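Local structure of nucleoporin NUP159 (Saccharomyces cerevisiae, 1XIP) at residues 42-54 against 60-72. The protein serves in the nuclear pore complex, where this N-terminal beta-propeller domain tethers the helicase Dbp5 to the pore for mRNA export. Numbering follows the deposited sequence.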
loop_
_atom_site.group_PDB
_atom_site.type_symbol
_atom_site.label_atom_id
_atom_site.label_comp_id
_atom_site.label_asym_id
_atom_site.label_seq_id
_atom_site.Cartn_x
_atom_site.Cartn_y
_atom_site.Cartn_z
ATOM N N ASN A 42 -5.981 4.623 -2.730
ATOM C CA ASN A 42 -6.864 5.671 -3.169
ATOM C C ASN A 42 -6.221 7.067 -3.177
ATOM O O ASN A 42 -6.924 8.095 -3.065
ATOM C CB ASN A 42 -8.118 5.643 -2.312
ATOM C CG ASN A 42 -9.052 4.515 -2.693
ATOM O OD1 ASN A 42 -8.656 3.539 -3.322
ATOM N ND2 ASN A 42 -10.298 4.644 -2.308
ATOM N N LEU A 43 -4.893 7.101 -3.319
ATOM C CA LEU A 43 -4.169 8.356 -3.454
ATOM C C LEU A 43 -2.909 8.135 -4.252
ATOM O O LEU A 43 -2.137 7.214 -3.964
ATOM C CB LEU A 43 -3.809 8.926 -2.079
ATOM C CG LEU A 43 -2.830 10.091 -2.105
ATOM C CD1 LEU A 43 -3.595 11.398 -2.331
ATOM C CD2 LEU A 43 -2.035 10.165 -0.844
ATOM N N ASP A 44 -2.685 8.994 -5.234
ATOM C CA ASP A 44 -1.453 8.972 -6.015
ATOM C C ASP A 44 -0.996 10.394 -6.291
ATOM O O ASP A 44 -1.791 11.321 -6.267
ATOM C CB ASP A 44 -1.638 8.224 -7.329
ATOM C CG ASP A 44 -0.306 7.820 -7.977
ATOM O OD1 ASP A 44 0.737 7.837 -7.277
ATOM O OD2 ASP A 44 -0.213 7.442 -9.176
ATOM N N ILE A 45 0.301 10.554 -6.530
ATOM C CA ILE A 45 0.882 11.856 -6.770
ATOM C C ILE A 45 1.784 11.742 -7.972
ATOM O O ILE A 45 2.496 10.769 -8.129
ATOM C CB ILE A 45 1.693 12.318 -5.550
ATOM C CG1 ILE A 45 0.750 12.704 -4.406
ATOM C CG2 ILE A 45 2.657 13.448 -5.942
ATOM C CD1 ILE A 45 1.459 13.103 -3.108
ATOM N N SER A 46 1.718 12.721 -8.845
ATOM C CA SER A 46 2.640 12.796 -9.949
ATOM C C SER A 46 3.462 14.053 -9.753
ATOM O O SER A 46 2.952 15.176 -9.838
ATOM C CB SER A 46 1.879 12.872 -11.251
ATOM O OG SER A 46 2.610 13.598 -12.191
ATOM N N ASN A 47 4.733 13.852 -9.461
ATOM C CA ASN A 47 5.653 14.950 -9.249
ATOM C C ASN A 47 6.019 15.705 -10.531
ATOM O O ASN A 47 6.403 16.880 -10.466
ATOM C CB ASN A 47 6.914 14.435 -8.555
ATOM C CG ASN A 47 6.673 14.095 -7.102
ATOM O OD1 ASN A 47 6.490 14.978 -6.272
ATOM N ND2 ASN A 47 6.665 12.814 -6.789
ATOM N N SER A 48 5.908 15.032 -11.685
ATOM C CA SER A 48 6.252 15.646 -12.971
ATOM C C SER A 48 5.150 16.560 -13.430
ATOM O O SER A 48 5.405 17.624 -13.985
ATOM C CB SER A 48 6.487 14.579 -14.048
ATOM O OG SER A 48 5.271 13.922 -14.380
ATOM N N LYS A 49 3.913 16.132 -13.235
ATOM C CA LYS A 49 2.767 16.941 -13.620
ATOM C C LYS A 49 2.360 17.915 -12.514
ATOM O O LYS A 49 1.594 18.844 -12.756
ATOM C CB LYS A 49 1.594 16.036 -13.971
ATOM C CG LYS A 49 1.631 15.535 -15.353
ATOM C CD LYS A 49 0.581 14.476 -15.560
ATOM C CE LYS A 49 0.849 13.712 -16.829
ATOM N NZ LYS A 49 1.653 12.516 -16.462
ATOM N N SER A 50 2.869 17.686 -11.305
ATOM C CA SER A 50 2.427 18.397 -10.104
ATOM C C SER A 50 0.911 18.232 -9.858
ATOM O O SER A 50 0.185 19.220 -9.733
ATOM C CB SER A 50 2.817 19.879 -10.167
ATOM O OG SER A 50 3.154 20.367 -8.875
ATOM N N LEU A 51 0.439 16.988 -9.808
ATOM C CA LEU A 51 -0.981 16.707 -9.610
ATOM C C LEU A 51 -1.173 15.596 -8.587
ATOM O O LEU A 51 -0.228 14.890 -8.271
ATOM C CB LEU A 51 -1.651 16.303 -10.942
ATOM C CG LEU A 51 -1.687 17.245 -12.138
ATOM C CD1 LEU A 51 -2.360 16.567 -13.264
ATOM C CD2 LEU A 51 -2.395 18.578 -11.853
ATOM N N PHE A 52 -2.402 15.458 -8.074
ATOM C CA PHE A 52 -2.817 14.297 -7.266
ATOM C C PHE A 52 -4.200 13.822 -7.686
ATOM O O PHE A 52 -5.035 14.627 -8.134
ATOM C CB PHE A 52 -2.839 14.624 -5.773
ATOM C CG PHE A 52 -3.951 15.572 -5.370
ATOM C CD1 PHE A 52 -5.164 15.078 -4.844
ATOM C CD2 PHE A 52 -3.801 16.941 -5.531
ATOM C CE1 PHE A 52 -6.201 15.942 -4.504
ATOM C CE2 PHE A 52 -4.822 17.803 -5.184
ATOM C CZ PHE A 52 -6.033 17.300 -4.666
ATOM N N VAL A 53 -4.411 12.512 -7.582
ATOM C CA VAL A 53 -5.737 11.923 -7.530
ATOM C C VAL A 53 -5.952 11.342 -6.158
ATOM O O VAL A 53 -5.023 10.789 -5.535
ATOM C CB VAL A 53 -5.912 10.681 -8.438
ATOM C CG1 VAL A 53 -7.015 10.873 -9.391
ATOM C CG2 VAL A 53 -4.637 10.271 -9.081
ATOM N N ALA A 54 -7.203 11.365 -5.735
ATOM C CA ALA A 54 -7.611 10.823 -4.455
ATOM C C ALA A 54 -9.061 10.449 -4.583
ATOM O O ALA A 54 -9.790 11.055 -5.359
ATOM C CB ALA A 54 -7.422 11.854 -3.367
ATOM N N ALA A 60 -14.291 10.817 -6.153
ATOM C CA ALA A 60 -12.933 10.823 -6.712
ATOM C C ALA A 60 -12.546 12.216 -7.231
ATOM O O ALA A 60 -13.369 12.911 -7.811
ATOM C CB ALA A 60 -12.832 9.801 -7.825
ATOM N N VAL A 61 -11.295 12.618 -7.042
ATOM C CA VAL A 61 -10.845 13.935 -7.551
ATOM C C VAL A 61 -9.438 13.927 -8.145
ATOM O O VAL A 61 -8.556 13.249 -7.645
ATOM C CB VAL A 61 -10.892 15.083 -6.438
ATOM C CG1 VAL A 61 -12.290 15.316 -5.940
ATOM C CG2 VAL A 61 -9.957 14.779 -5.272
ATOM N N VAL A 62 -9.233 14.711 -9.194
ATOM C CA VAL A 62 -7.891 15.112 -9.617
ATOM C C VAL A 62 -7.702 16.607 -9.270
ATOM O O VAL A 62 -8.599 17.396 -9.494
ATOM C CB VAL A 62 -7.731 14.874 -11.123
ATOM C CG1 VAL A 62 -6.407 15.363 -11.626
ATOM C CG2 VAL A 62 -7.857 13.418 -11.406
ATOM N N GLY A 63 -6.545 16.979 -8.723
ATOM C CA GLY A 63 -6.279 18.381 -8.312
ATOM C C GLY A 63 -4.804 18.821 -8.379
ATOM O O GLY A 63 -3.914 18.004 -8.561
ATOM N N GLU A 64 -4.553 20.116 -8.240
ATOM C CA GLU A 64 -3.190 20.649 -8.244
ATOM C C GLU A 64 -2.439 20.313 -6.941
ATOM O O GLU A 64 -2.967 20.509 -5.839
ATOM C CB GLU A 64 -3.228 22.160 -8.431
ATOM C CG GLU A 64 -2.907 22.639 -9.845
ATOM C CD GLU A 64 -1.454 22.349 -10.282
ATOM O OE1 GLU A 64 -0.526 22.227 -9.397
ATOM O OE2 GLU A 64 -1.236 22.243 -11.524
ATOM N N LEU A 65 -1.211 19.813 -7.063
ATOM C CA LEU A 65 -0.419 19.404 -5.908
ATOM C C LEU A 65 0.012 20.571 -5.014
ATOM O O LEU A 65 -0.098 20.487 -3.786
ATOM C CB LEU A 65 0.812 18.633 -6.366
ATOM C CG LEU A 65 1.386 17.415 -5.631
ATOM C CD1 LEU A 65 2.895 17.373 -5.867
ATOM C CD2 LEU A 65 1.066 17.356 -4.151
ATOM N N GLN A 66 0.518 21.651 -5.607
ATOM C CA GLN A 66 0.917 22.827 -4.818
ATOM C C GLN A 66 -0.255 23.332 -3.981
ATOM O O GLN A 66 -0.064 23.797 -2.870
ATOM C CB GLN A 66 1.447 23.950 -5.709
ATOM C CG GLN A 66 2.098 25.118 -4.966
ATOM C CD GLN A 66 3.313 24.702 -4.136
ATOM O OE1 GLN A 66 3.325 24.867 -2.911
ATOM N NE2 GLN A 66 4.333 24.162 -4.802
ATOM N N LEU A 67 -1.463 23.214 -4.531
ATOM C CA LEU A 67 -2.679 23.629 -3.855
ATOM C C LEU A 67 -2.935 22.767 -2.635
ATOM O O LEU A 67 -3.177 23.282 -1.547
ATOM C CB LEU A 67 -3.871 23.559 -4.801
ATOM C CG LEU A 67 -4.756 24.793 -4.996
ATOM C CD1 LEU A 67 -4.944 25.536 -3.684
ATOM C CD2 LEU A 67 -4.175 25.723 -6.059
ATOM N N LEU A 68 -2.857 21.460 -2.803
ATOM C CA LEU A 68 -3.098 20.551 -1.700
ATOM C C LEU A 68 -2.074 20.757 -0.589
ATOM O O LEU A 68 -2.423 20.820 0.587
ATOM C CB LEU A 68 -3.080 19.116 -2.202
ATOM C CG LEU A 68 -3.258 18.002 -1.185
ATOM C CD1 LEU A 68 -4.621 18.093 -0.534
ATOM C CD2 LEU A 68 -3.028 16.632 -1.869
ATOM N N ARG A 69 -0.808 20.886 -0.969
ATOM C CA ARG A 69 0.230 21.167 0.005
ATOM C C ARG A 69 -0.133 22.407 0.819
ATOM O O ARG A 69 -0.182 22.348 2.040
ATOM C CB ARG A 69 1.587 21.330 -0.673
ATOM C CG ARG A 69 2.757 21.165 0.275
ATOM C CD ARG A 69 3.604 22.424 0.396
ATOM N NE ARG A 69 4.409 22.502 1.626
ATOM C CZ ARG A 69 5.720 22.238 1.698
ATOM N NH1 ARG A 69 6.387 21.843 0.610
ATOM N NH2 ARG A 69 6.362 22.360 2.861
ATOM N N ASP A 70 -0.439 23.505 0.129
ATOM C CA ASP A 70 -0.707 24.795 0.751
ATOM C C ASP A 70 -1.969 24.787 1.603
ATOM O O ASP A 70 -2.032 25.454 2.644
ATOM C CB ASP A 70 -0.831 25.868 -0.324
ATOM C CG ASP A 70 0.507 26.279 -0.904
ATOM O OD1 ASP A 70 1.551 25.743 -0.474
ATOM O OD2 ASP A 70 0.616 27.137 -1.814
ATOM N N HIS A 71 -2.978 24.053 1.144
ATOM C CA HIS A 71 -4.220 23.893 1.894
ATOM C C HIS A 71 -3.963 23.210 3.245
ATOM O O HIS A 71 -4.487 23.621 4.278
ATOM C CB HIS A 71 -5.253 23.103 1.076
ATOM C CG HIS A 71 -6.528 22.839 1.812
ATOM N ND1 HIS A 71 -7.402 23.845 2.183
ATOM C CD2 HIS A 71 -7.075 21.683 2.260
ATOM C CE1 HIS A 71 -8.430 23.318 2.824
ATOM N NE2 HIS A 71 -8.255 22.007 2.886
ATOM N N ILE A 72 -3.136 22.173 3.225
ATOM C CA ILE A 72 -2.873 21.380 4.415
ATOM C C ILE A 72 -1.947 22.105 5.401
ATOM O O ILE A 72 -2.168 22.066 6.608
ATOM C CB ILE A 72 -2.265 20.024 4.011
ATOM C CG1 ILE A 72 -3.242 19.206 3.156
ATOM C CG2 ILE A 72 -1.761 19.274 5.226
ATOM C CD1 ILE A 72 -4.396 18.592 3.894
HETATM O O HOH W 1 0.840 21.626 -12.782
#
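One face of the Phe52 ring lies over the backbone of Gly63 on the neighbouring strand, with Gly63 N beneath the ring centre, and the opposite face takes a methyl of Leu68. This is the hairpin of strands 51-56 and 59-64, the middle of a four-stranded antiparallel blade of the NUP159 beta-propeller, with helix 65-73 following directly on its second strand. Leu68 CD2 sits 3.7 Å from the centroid of the Phe52 ring and only 10° off its normal, a CH-pi contact. The ring is brought there by a chi1 of 70°, which sets CG between the backbone N and the carbonyl carbon and swings the ring across to Gly63; Phe52 CZ comes within 3.8 Å of Gly63 CA. Cut back to an alanine, Phe52 would probably leave a gap between strand and helix, with Leu68 CD2 losing the ring face it rests on.

The backbones pair in register, Phe52 with Gly63 and Ala54 with Val61 as hydrogen-bonded pairs. On the other face of the sheet Val53 and Val62 lie side by side, CG1 of Val53 3.4 Å from CG2 of Val62, and Val53 also packs on Val93 and Phe95 of strand 90-96. Where the strand passes into the helix, Leu65 CD1 meets Ile45 CG2 at 3.9 Å, the two side chains crossing at about a right angle, and Tyr367 of strand 365-370 touches both. The strand-to-helix junction, where Glu64 stands at the N-cap position, is tied by a hydrogen bond from Leu65 N to Ser50 O, 3.1 Å and nearly straight at 170°, with the donor well above the carbonyl plane.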